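Local structure of cytochrome c552 (Thermochromatium tepidum, 5ZE8) at residues 298-303 with 323-328; 283-288 with 310-315. The protein is a low-potential penta-heme c-type cytochrome of a purple sulfur photosynthetic bacterium and probably carries electrons through its five hemes. All coordinates share one frame; numbering follows the deposited sequence.

Overall arrangement
Contacts 1 and 2 lie next to each other in the same beta region, their centres about 19 Å apart. Strands 285-294 and 297-306 follow one another in the chain and are neighbours in one antiparallel sheet, so contact 2 starts on the edge strand and contact 1 on the middle one. Phe287 joins them by packing on Val302 and Leu323. Both contacts are buried. The centre of contact 1 lies about 30 Å from the centre of the chain, and the contact consists purely of aliphatic packing between two sheets. The centre of contact 2 is about 13 Å from that point, where a loop meets heme c, and adds a serine, a thioether and an iron ligand.

Contact 1 of 2, residues 298-303 with 323-328; sequences IAAQVW and LKLTAY
Val302 meets both Leu323 and Leu325, and the two leucines approach it differently. Val302 and Leu323 reach toward each other tip to tip, with CG1 of Val302 4.1 Å from CD2 of Leu323. Leu325 instead slides past the valine in the opposite direction. Its CD1 lies 4.1 Å from Val302 CG2. The other methyl of Leu325, CD2, reaches Ala300 CB, also at 4.1 Å. The leucine fork therefore serves two residues of segment 298-303.

The valine torsion places its two methyls. CG1 stands anti to the backbone N (chi1 173°) and makes the closest approach to Leu323. CG2 lies beside that N and rests against Leu325, but it is also near Leu323 CD2, at 4.2 Å.

No hydrogen bond links the two segments. The axes of the two segments come no closer than 10.2 Å, and the strands run nearly antiparallel, at 153°. This is the spacing of stacked layers, not of paired strands. The backbone of 298-303 bonds instead to neighbours in its own sheet, such as Ala300 to Tyr388 and Gln301 to Thr290. Phe287 touches both Val302 and Leu323, and Tyr388 and Trp336 touch Leu325. Such face-to-face packing of two antiparallel sheets through alternate aliphatic residues is characteristic of a beta-sandwich core.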
ATOM      1  N   ILE A 298       6.443 -20.147 -32.884  1.00 21.42           N
ATOM      2  CA  ILE A 298       5.146 -19.724 -32.394  1.00 22.46           C
ATOM      3  C   ILE A 298       5.400 -18.268 -31.926  1.00 20.40           C
ATOM      4  O   ILE A 298       6.257 -18.027 -31.113  1.00 21.13           O
ATOM      5  CB  ILE A 298       4.678 -20.568 -31.194  1.00 22.82           C
ATOM      6  CG1 ILE A 298       4.398 -22.013 -31.624  1.00 25.07           C
ATOM      7  CG2 ILE A 298       3.527 -19.866 -30.465  1.00 23.49           C
ATOM      8  CD1 ILE A 298       4.532 -22.941 -30.449  1.00 25.51           C
ATOM      9  N   ALA A 299       4.714 -17.311 -32.516  1.00 21.96           N
ATOM     10  CA  ALA A 299       4.703 -15.938 -32.021  1.00 23.38           C
ATOM     11  C   ALA A 299       3.673 -15.837 -30.881  1.00 19.73           C
ATOM     12  O   ALA A 299       2.488 -15.956 -31.045  1.00 22.92           O
ATOM     13  CB  ALA A 299       4.388 -14.975 -33.137  1.00 25.38           C
ATOM     14  N   ALA A 300       4.182 -15.554 -29.679  1.00 21.46           N
ATOM     15  CA  ALA A 300       3.369 -15.509 -28.450  1.00 19.83           C
ATOM     16  C   ALA A 300       3.308 -14.045 -28.039  1.00 20.06           C
ATOM     17  O   ALA A 300       4.289 -13.403 -28.017  1.00 23.84           O
ATOM     18  CB  ALA A 300       4.047 -16.375 -27.350  1.00 19.92           C
ATOM     19  N   GLN A 301       2.096 -13.534 -27.802  1.00 22.26           N
ATOM     20  CA  GLN A 301       1.902 -12.149 -27.371  1.00 23.25           C
ATOM     21  C   GLN A 301       1.294 -12.180 -26.011  1.00 21.10           C
ATOM     22  O   GLN A 301       0.237 -12.809 -25.830  1.00 20.05           O
ATOM     23  CB  GLN A 301       0.980 -11.425 -28.335  1.00 28.04           C
ATOM     24  CG  GLN A 301       1.564 -11.218 -29.735  1.00 34.06           C
ATOM     25  CD  GLN A 301       1.253 -12.365 -30.674  1.00 37.83           C
ATOM     26  OE1 GLN A 301       0.094 -12.761 -30.809  1.00 49.03           O
ATOM     27  NE2 GLN A 301       2.282 -12.903 -31.342  1.00 44.33           N
ATOM     28  N   VAL A 302       1.950 -11.513 -25.053  1.00 20.62           N
ATOM     29  CA  VAL A 302       1.473 -11.428 -23.688  1.00 18.55           C
ATOM     30  C   VAL A 302       0.971  -9.981 -23.555  1.00 16.21           C
ATOM     31  O   VAL A 302       1.677  -9.055 -23.848  1.00 18.07           O
ATOM     32  CB  VAL A 302       2.558 -11.776 -22.640  1.00 19.47           C
ATOM     33  CG1 VAL A 302       2.031 -11.501 -21.244  1.00 17.70           C
ATOM     34  CG2 VAL A 302       2.923 -13.219 -22.759  1.00 18.81           C
ATOM     35  N   TRP A 303      -0.305  -9.828 -23.199  1.00 15.64           N
ATOM     36  CA  TRP A 303      -0.925  -8.516 -22.966  1.00 17.74           C
ATOM     37  C   TRP A 303      -1.230  -8.343 -21.488  1.00 14.15           C
ATOM     38  O   TRP A 303      -1.883  -9.240 -20.853  1.00 14.43           O
ATOM     39  CB  TRP A 303      -2.212  -8.405 -23.803  1.00 21.01           C
ATOM     40  CG  TRP A 303      -2.017  -8.786 -25.272  1.00 27.33           C
ATOM     41  CD1 TRP A 303      -2.065 -10.064 -25.825  1.00 34.00           C
ATOM     42  CD2 TRP A 303      -1.726  -7.903 -26.351  1.00 31.85           C
ATOM     43  NE1 TRP A 303      -1.819 -10.011 -27.190  1.00 34.15           N
ATOM     44  CE2 TRP A 303      -1.608  -8.702 -27.541  1.00 33.23           C
ATOM     45  CE3 TRP A 303      -1.543  -6.515 -26.443  1.00 34.77           C
ATOM     46  CZ2 TRP A 303      -1.327  -8.142 -28.789  1.00 33.56           C
ATOM     47  CZ3 TRP A 303      -1.256  -5.969 -27.704  1.00 33.50           C
ATOM     48  CH2 TRP A 303      -1.152  -6.793 -28.852  1.00 37.22           C
ATOM     49  N   LEU A 323       7.068 -11.868 -15.222  1.00 14.01           N
ATOM     50  CA  LEU A 323       6.353 -12.736 -16.125  1.00 12.98           C
ATOM     51  C   LEU A 323       7.198 -13.985 -16.353  1.00 12.34           C
ATOM     52  O   LEU A 323       8.340 -13.874 -16.666  1.00 13.75           O
ATOM     53  CB  LEU A 323       6.120 -12.064 -17.451  1.00 15.57           C
ATOM     54  CG  LEU A 323       5.747 -12.994 -18.603  1.00 15.35           C
ATOM     55  CD1 LEU A 323       4.315 -13.567 -18.362  1.00 16.67           C
ATOM     56  CD2 LEU A 323       5.767 -12.229 -19.857  1.00 16.11           C
ATOM     57  N   LYS A 324       6.615 -15.158 -16.182  1.00 12.35           N
ATOM     58  CA  LYS A 324       7.202 -16.414 -16.661  1.00 14.07           C
ATOM     59  C   LYS A 324       6.348 -16.944 -17.806  1.00 13.78           C
ATOM     60  O   LYS A 324       5.191 -17.176 -17.618  1.00 15.93           O
ATOM     61  CB  LYS A 324       7.227 -17.417 -15.568  1.00 17.62           C
ATOM     62  CG  LYS A 324       8.110 -17.047 -14.427  1.00 22.13           C
ATOM     63  CD  LYS A 324       9.606 -17.238 -14.749  1.00 26.35           C
ATOM     64  CE  LYS A 324      10.066 -18.693 -14.796  1.00 30.26           C
ATOM     65  NZ  LYS A 324       9.858 -19.408 -13.541  1.00 34.81           N
ATOM     66  N   LEU A 325       6.965 -17.183 -18.934  1.00 12.22           N
ATOM     67  CA  LEU A 325       6.322 -17.727 -20.102  1.00 12.90           C
ATOM     68  C   LEU A 325       7.081 -18.990 -20.490  1.00 13.17           C
ATOM     69  O   LEU A 325       8.295 -18.976 -20.683  1.00 14.30           O
ATOM     70  CB  LEU A 325       6.298 -16.782 -21.299  1.00 13.64           C
ATOM     71  CG  LEU A 325       5.535 -17.105 -22.577  1.00 14.45           C
ATOM     72  CD1 LEU A 325       4.044 -17.149 -22.194  1.00 15.25           C
ATOM     73  CD2 LEU A 325       5.800 -16.073 -23.664  1.00 15.19           C
ATOM     74  N   THR A 326       6.327 -20.076 -20.604  1.00 12.27           N
ATOM     75  CA  THR A 326       6.974 -21.405 -20.700  1.00 12.44           C
ATOM     76  C   THR A 326       6.223 -22.203 -21.763  1.00 13.82           C
ATOM     77  O   THR A 326       5.042 -22.208 -21.789  1.00 14.23           O
ATOM     78  CB  THR A 326       6.964 -22.153 -19.372  1.00 13.44           C
ATOM     79  OG1 THR A 326       7.484 -21.360 -18.274  1.00 15.35           O
ATOM     80  CG2 THR A 326       7.786 -23.456 -19.422  1.00 13.81           C
ATOM     81  N   ALA A 327       6.969 -22.953 -22.598  1.00 13.35           N
ATOM     82  CA  ALA A 327       6.378 -23.830 -23.607  1.00 14.38           C
ATOM     83  C   ALA A 327       6.716 -25.262 -23.242  1.00 14.89           C
ATOM     84  O   ALA A 327       7.837 -25.567 -22.801  1.00 15.89           O
ATOM     85  CB  ALA A 327       6.891 -23.546 -24.975  1.00 15.29           C
ATOM     86  N   TYR A 328       5.717 -26.118 -23.319  1.00 14.34           N
ATOM     87  CA  TYR A 328       5.857 -27.533 -22.853  1.00 14.01           C
ATOM     88  C   TYR A 328       5.517 -28.499 -24.014  1.00 15.29           C
ATOM     89  O   TYR A 328       4.663 -28.155 -24.841  1.00 13.44           O
ATOM     90  CB  TYR A 328       4.857 -27.856 -21.738  1.00 15.36           C
ATOM     91  CG  TYR A 328       5.041 -26.992 -20.507  1.00 14.36           C
ATOM     92  CD1 TYR A 328       4.387 -25.758 -20.411  1.00 15.94           C
ATOM     93  CD2 TYR A 328       5.844 -27.390 -19.444  1.00 17.50           C
ATOM     94  CE1 TYR A 328       4.563 -24.967 -19.265  1.00 14.97           C
ATOM     95  CE2 TYR A 328       5.996 -26.613 -18.295  1.00 14.89           C
ATOM     96  CZ  TYR A 328       5.340 -25.417 -18.241  1.00 17.49           C
ATOM     97  OH  TYR A 328       5.508 -24.675 -17.073  1.00 19.03           O
TER

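Contact 2 of 2, residues 283-288 with 310-315; sequences RSIVFD and HAMPTG. With HEC (heme c), chain F.
Met312 reaches segment 283-288 at two points, Ser284 and Ile285. The tighter one is at its end, where CE lies 3.3 Å from Ser284 OG. That hydroxyl is hydrogen-bonded to Leu281 O, in the helix 278-283 that precedes the strand. Further back, Met312 CG rests on Ile285 CG2 at 4.0 Å, with the two side chains crossing at about a right angle. The methionine starts with CG anti to the backbone N (chi1 171°) and then bends at chi2 (50°). It is buried: Leu321 and Ile428 add apolar packing, while Ser284 OG and Asn306 make the surroundings mixed.

The heme side is also close. Ser284 CB lies 3.6 Å from CBD of one heme propionate, the one that carries O2D, and Met312 SD is 3.7 Å from that O2D. In segment 310-315, two residues before Met312, His310 NE2 binds the heme iron, and His260 supplies the second axial ligand. The ring of His310 is fixed by a nearly straight bond from ND1 to Ala311 O (2.9 Å, 164°), with the acceptor close to the ring plane. Thr314 CG2 sits over one face of the ring, 3.4 Å above it and toward the rim.

Away from the heme the contact fades. Arg283, Val286 and Asp288 are exposed, and none of them touches segment 310-315. Asp288 makes a long, weak ion pair with Lys433.

The chemistry is that of a bis-histidine heme c. Two histidine ligands are themselves consistent with a low potential. The bond at ND1 would probably shift it the same way, by giving the ligand some imidazolate character that stabilises ferric iron.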
ATOM      1  N   ARG A 283      -7.397  -9.075  -9.335  1.00 15.15           N
ATOM      2  CA  ARG A 283      -8.206  -8.045  -9.995  1.00 18.74           C
ATOM      3  C   ARG A 283      -7.505  -6.912 -10.514  1.00 18.32           C
ATOM      4  O   ARG A 283      -8.053  -6.124 -11.260  1.00 22.79           O
ATOM      5  CB  ARG A 283      -9.360  -7.569  -9.064  1.00 21.59           C
ATOM      6  CG  ARG A 283     -10.509  -8.555  -9.001  1.00 23.10           C
ATOM      7  CD  ARG A 283     -11.463  -8.549 -10.203  1.00 22.82           C
ATOM      8  NE  ARG A 283     -12.081  -7.248 -10.319  1.00 21.92           N
ATOM      9  CZ  ARG A 283     -13.198  -6.934  -9.677  1.00 23.34           C
ATOM     10  NH1 ARG A 283     -13.756  -7.815  -8.869  1.00 26.70           N
ATOM     11  NH2 ARG A 283     -13.670  -5.693  -9.734  1.00 23.34           N
ATOM     12  N   SER A 284      -6.231  -6.748 -10.191  1.00 16.17           N
ATOM     13  CA  SER A 284      -5.618  -5.510 -10.449  1.00 16.00           C
ATOM     14  C   SER A 284      -5.092  -5.293 -11.835  1.00 13.94           C
ATOM     15  O   SER A 284      -4.787  -4.167 -12.229  1.00 16.27           O
ATOM     16  CB  SER A 284      -4.494  -5.310  -9.432  1.00 17.14           C
ATOM     17  OG  SER A 284      -3.379  -6.125  -9.791  1.00 15.61           O
ATOM     18  N   ILE A 285      -5.082  -6.366 -12.642  1.00 14.34           N
ATOM     19  CA  ILE A 285      -4.631  -6.356 -14.020  1.00 13.44           C
ATOM     20  C   ILE A 285      -5.573  -7.247 -14.873  1.00 13.76           C
ATOM     21  O   ILE A 285      -6.222  -8.135 -14.318  1.00 14.01           O
ATOM     22  CB  ILE A 285      -3.154  -6.812 -14.214  1.00 15.08           C
ATOM     23  CG1 ILE A 285      -2.923  -8.332 -14.107  1.00 16.75           C
ATOM     24  CG2 ILE A 285      -2.277  -6.005 -13.318  1.00 15.31           C
ATOM     25  CD1 ILE A 285      -3.309  -8.951 -12.807  1.00 17.40           C
ATOM     26  N   VAL A 286      -5.553  -7.059 -16.169  1.00 15.00           N
ATOM     27  CA  VAL A 286      -6.062  -8.003 -17.145  1.00 14.17           C
ATOM     28  C   VAL A 286      -4.881  -8.643 -17.882  1.00 13.78           C
ATOM     29  O   VAL A 286      -4.092  -7.902 -18.483  1.00 15.39           O
ATOM     30  CB  VAL A 286      -7.006  -7.329 -18.129  1.00 15.48           C
ATOM     31  CG1 VAL A 286      -7.768  -8.412 -18.952  1.00 16.97           C
ATOM     32  CG2 VAL A 286      -8.015  -6.496 -17.396  1.00 16.66           C
ATOM     33  N   PHE A 287      -4.785  -9.945 -17.805  1.00 15.32           N
ATOM     34  CA  PHE A 287      -3.682 -10.690 -18.368  1.00 13.66           C
ATOM     35  C   PHE A 287      -4.155 -11.651 -19.430  1.00 16.88           C
ATOM     36  O   PHE A 287      -5.072 -12.408 -19.172  1.00 19.18           O
ATOM     37  CB  PHE A 287      -3.018 -11.414 -17.214  1.00 15.68           C
ATOM     38  CG  PHE A 287      -1.747 -12.159 -17.599  1.00 15.59           C
ATOM     39  CD1 PHE A 287      -0.592 -11.496 -17.818  1.00 18.83           C
ATOM     40  CD2 PHE A 287      -1.783 -13.529 -17.705  1.00 15.99           C
ATOM     41  CE1 PHE A 287       0.581 -12.238 -18.123  1.00 19.96           C
ATOM     42  CE2 PHE A 287      -0.645 -14.254 -17.999  1.00 16.61           C
ATOM     43  CZ  PHE A 287       0.528 -13.604 -18.218  1.00 18.78           C
ATOM     44  N   ASP A 288      -3.563 -11.619 -20.594  1.00 16.90           N
ATOM     45  CA  ASP A 288      -3.950 -12.580 -21.663  1.00 18.97           C
ATOM     46  C   ASP A 288      -2.771 -12.942 -22.548  1.00 19.55           C
ATOM     47  O   ASP A 288      -1.839 -12.184 -22.694  1.00 18.95           O
ATOM     48  CB  ASP A 288      -5.080 -11.983 -22.498  1.00 21.93           C
ATOM     49  CG  ASP A 288      -5.911 -13.032 -23.230  1.00 25.94           C
ATOM     50  OD1 ASP A 288      -5.967 -14.238 -22.822  1.00 25.57           O
ATOM     51  OD2 ASP A 288      -6.526 -12.549 -24.204  1.00 29.59           O
ATOM     52  N   HIS A 310      -2.697   4.494 -10.674  1.00 12.05           N
ATOM     53  CA  HIS A 310      -1.315   4.617 -10.235  1.00 11.94           C
ATOM     54  C   HIS A 310      -0.544   3.516 -10.952  1.00 12.91           C
ATOM     55  O   HIS A 310      -1.137   2.675 -11.602  1.00 12.86           O
ATOM     56  CB  HIS A 310      -1.183   4.546  -8.701  1.00 11.23           C
ATOM     57  CG  HIS A 310      -1.991   3.440  -8.029  1.00 10.89           C
ATOM     58  ND1 HIS A 310      -1.814   2.070  -8.232  1.00 10.84           N
ATOM     59  CD2 HIS A 310      -2.986   3.538  -7.101  1.00 10.17           C
ATOM     60  CE1 HIS A 310      -2.669   1.408  -7.464  1.00 11.02           C
ATOM     61  NE2 HIS A 310      -3.387   2.282  -6.760  1.00 10.19           N
ATOM     62  N   ALA A 311       0.776   3.531 -10.817  1.00 13.27           N
ATOM     63  CA  ALA A 311       1.552   2.398 -11.342  1.00 14.03           C
ATOM     64  C   ALA A 311       1.153   1.050 -10.733  1.00 13.94           C
ATOM     65  O   ALA A 311       0.477   0.948  -9.676  1.00 13.09           O
ATOM     66  CB  ALA A 311       3.046   2.607 -11.148  1.00 14.41           C
ATOM     67  N   MET A 312       1.560  -0.015 -11.429  1.00 13.39           N
ATOM     68  CA  MET A 312       1.380  -1.329 -10.919  1.00 12.34           C
ATOM     69  C   MET A 312       2.729  -2.023 -10.962  1.00 13.21           C
ATOM     70  O   MET A 312       3.188  -2.312 -12.058  1.00 13.19           O
ATOM     71  CB  MET A 312       0.358  -2.138 -11.697  1.00 14.19           C
ATOM     72  CG  MET A 312       0.263  -3.607 -11.356  1.00 14.37           C
ATOM     73  SD  MET A 312       0.114  -4.029  -9.633  1.00 14.32           S
ATOM     74  CE  MET A 312      -0.101  -5.836  -9.659  1.00 15.45           C
ATOM     75  N   PRO A 313       3.384  -2.276  -9.834  1.00 12.26           N
ATOM     76  CA  PRO A 313       2.937  -2.043  -8.485  1.00 12.31           C
ATOM     77  C   PRO A 313       3.341  -0.687  -7.945  1.00 12.52           C
ATOM     78  O   PRO A 313       4.534  -0.276  -7.989  1.00 17.13           O
ATOM     79  CB  PRO A 313       3.642  -3.170  -7.708  1.00 11.80           C
ATOM     80  CG  PRO A 313       4.979  -3.310  -8.450  1.00 13.42           C
ATOM     81  CD  PRO A 313       4.641  -3.061  -9.864  1.00 12.95           C
ATOM     82  N   THR A 314       2.399   0.002  -7.324  1.00 12.42           N
ATOM     83  CA  THR A 314       2.697   1.271  -6.679  1.00 11.94           C
ATOM     84  C   THR A 314       3.217   1.064  -5.249  1.00 12.39           C
ATOM     85  O   THR A 314       3.191  -0.030  -4.704  1.00 14.10           O
ATOM     86  CB  THR A 314       1.463   2.190  -6.686  1.00 12.50           C
ATOM     87  OG1 THR A 314       1.869   3.556  -6.506  1.00 13.79           O
ATOM     88  CG2 THR A 314       0.405   1.761  -5.672  1.00 12.25           C
ATOM     89  N   GLY A 315       3.615   2.168  -4.621  1.00 12.99           N
ATOM     90  CA  GLY A 315       4.003   2.241  -3.233  1.00 14.33           C
ATOM     91  C   GLY A 315       5.471   1.912  -2.955  1.00 13.14           C
ATOM     92  O   GLY A 315       6.340   2.581  -3.482  1.00 15.53           O
TER
HETATM   93 FE   HEC F 505      -4.815   1.819  -5.362  1.00 10.93          FE
HETATM   94  CHA HEC F 505      -3.214  -1.073  -4.875  1.00 10.66           C
HETATM   95  CHB HEC F 505      -3.016   3.315  -2.865  1.00 11.64           C
HETATM   96  CHC HEC F 505      -6.325   4.832  -6.029  1.00 11.05           C
HETATM   97  CHD HEC F 505      -6.981   0.249  -7.503  1.00 11.41           C
HETATM   98  NA  HEC F 505      -3.376   1.272  -4.110  1.00  9.91           N
HETATM   99  C1A HEC F 505      -2.785  -0.009  -4.109  1.00 10.29           C
HETATM  100  C2A HEC F 505      -1.764  -0.070  -3.102  1.00 10.56           C
HETATM  101  C3A HEC F 505      -1.756   1.179  -2.539  1.00 12.11           C
HETATM  102  C4A HEC F 505      -2.733   2.003  -3.153  1.00 12.88           C
HETATM  103  CMA HEC F 505      -0.828   1.701  -1.438  1.00 12.59           C
HETATM  104  CAA HEC F 505      -0.826  -1.266  -2.809  1.00 11.24           C
HETATM  105  CBA HEC F 505       0.365  -1.289  -3.761  1.00 11.77           C
HETATM  106  CGA HEC F 505       1.341  -2.416  -3.538  1.00 13.30           C
HETATM  107  O1A HEC F 505       2.207  -2.346  -2.634  1.00 11.65           O
HETATM  108  O2A HEC F 505       1.237  -3.435  -4.287  1.00 13.72           O
HETATM  109  NB  HEC F 505      -4.723   3.713  -4.612  1.00 11.41           N
HETATM  110  C1B HEC F 505      -3.947   4.064  -3.542  1.00 11.33           C
HETATM  111  C2B HEC F 505      -4.128   5.443  -3.255  1.00 10.62           C
HETATM  112  C3B HEC F 505      -5.063   5.957  -4.151  1.00 11.81           C
HETATM  113  C4B HEC F 505      -5.401   4.803  -5.013  1.00 10.61           C
HETATM  114  CMB HEC F 505      -3.404   6.273  -2.185  1.00 11.16           C
HETATM  115  CAB HEC F 505      -5.549   7.324  -4.412  1.00 11.37           C
HETATM  116  CBB HEC F 505      -4.547   8.274  -4.663  1.00 11.71           C
HETATM  117  NC  HEC F 505      -6.350   2.425  -6.544  1.00 10.32           N
HETATM  118  C1C HEC F 505      -6.767   3.712  -6.680  1.00 11.71           C
HETATM  119  C2C HEC F 505      -7.951   3.688  -7.487  1.00 10.79           C
HETATM  120  C3C HEC F 505      -8.200   2.405  -7.895  1.00 11.88           C
HETATM  121  C4C HEC F 505      -7.133   1.609  -7.322  1.00 11.17           C
HETATM  122  CMC HEC F 505      -8.829   4.904  -7.778  1.00 12.22           C
HETATM  123  CAC HEC F 505      -9.281   1.800  -8.777  1.00 12.16           C
HETATM  124  CBC HEC F 505      -9.468   2.374 -10.052  1.00 14.14           C
HETATM  125  ND  HEC F 505      -4.985   0.019  -6.071  1.00 11.64           N
HETATM  126  C1D HEC F 505      -5.983  -0.507  -6.884  1.00 11.87           C
HETATM  127  C2D HEC F 505      -5.844  -1.971  -7.044  1.00 11.41           C
HETATM  128  C3D HEC F 505      -4.769  -2.375  -6.343  1.00 11.42           C
HETATM  129  C4D HEC F 505      -4.287  -1.092  -5.751  1.00 10.50           C
HETATM  130  CMD HEC F 505      -6.727  -2.814  -7.886  1.00 12.47           C
HETATM  131  CAD HEC F 505      -4.195  -3.747  -6.149  1.00 11.54           C
HETATM  132  CBD HEC F 505      -2.773  -3.837  -6.649  1.00 12.30           C
HETATM  133  CGD HEC F 505      -1.686  -3.959  -5.593  1.00 12.21           C
HETATM  134  O1D HEC F 505      -1.955  -4.268  -4.434  1.00 14.70           O
HETATM  135  O2D HEC F 505      -0.551  -3.747  -5.992  1.00 14.53           O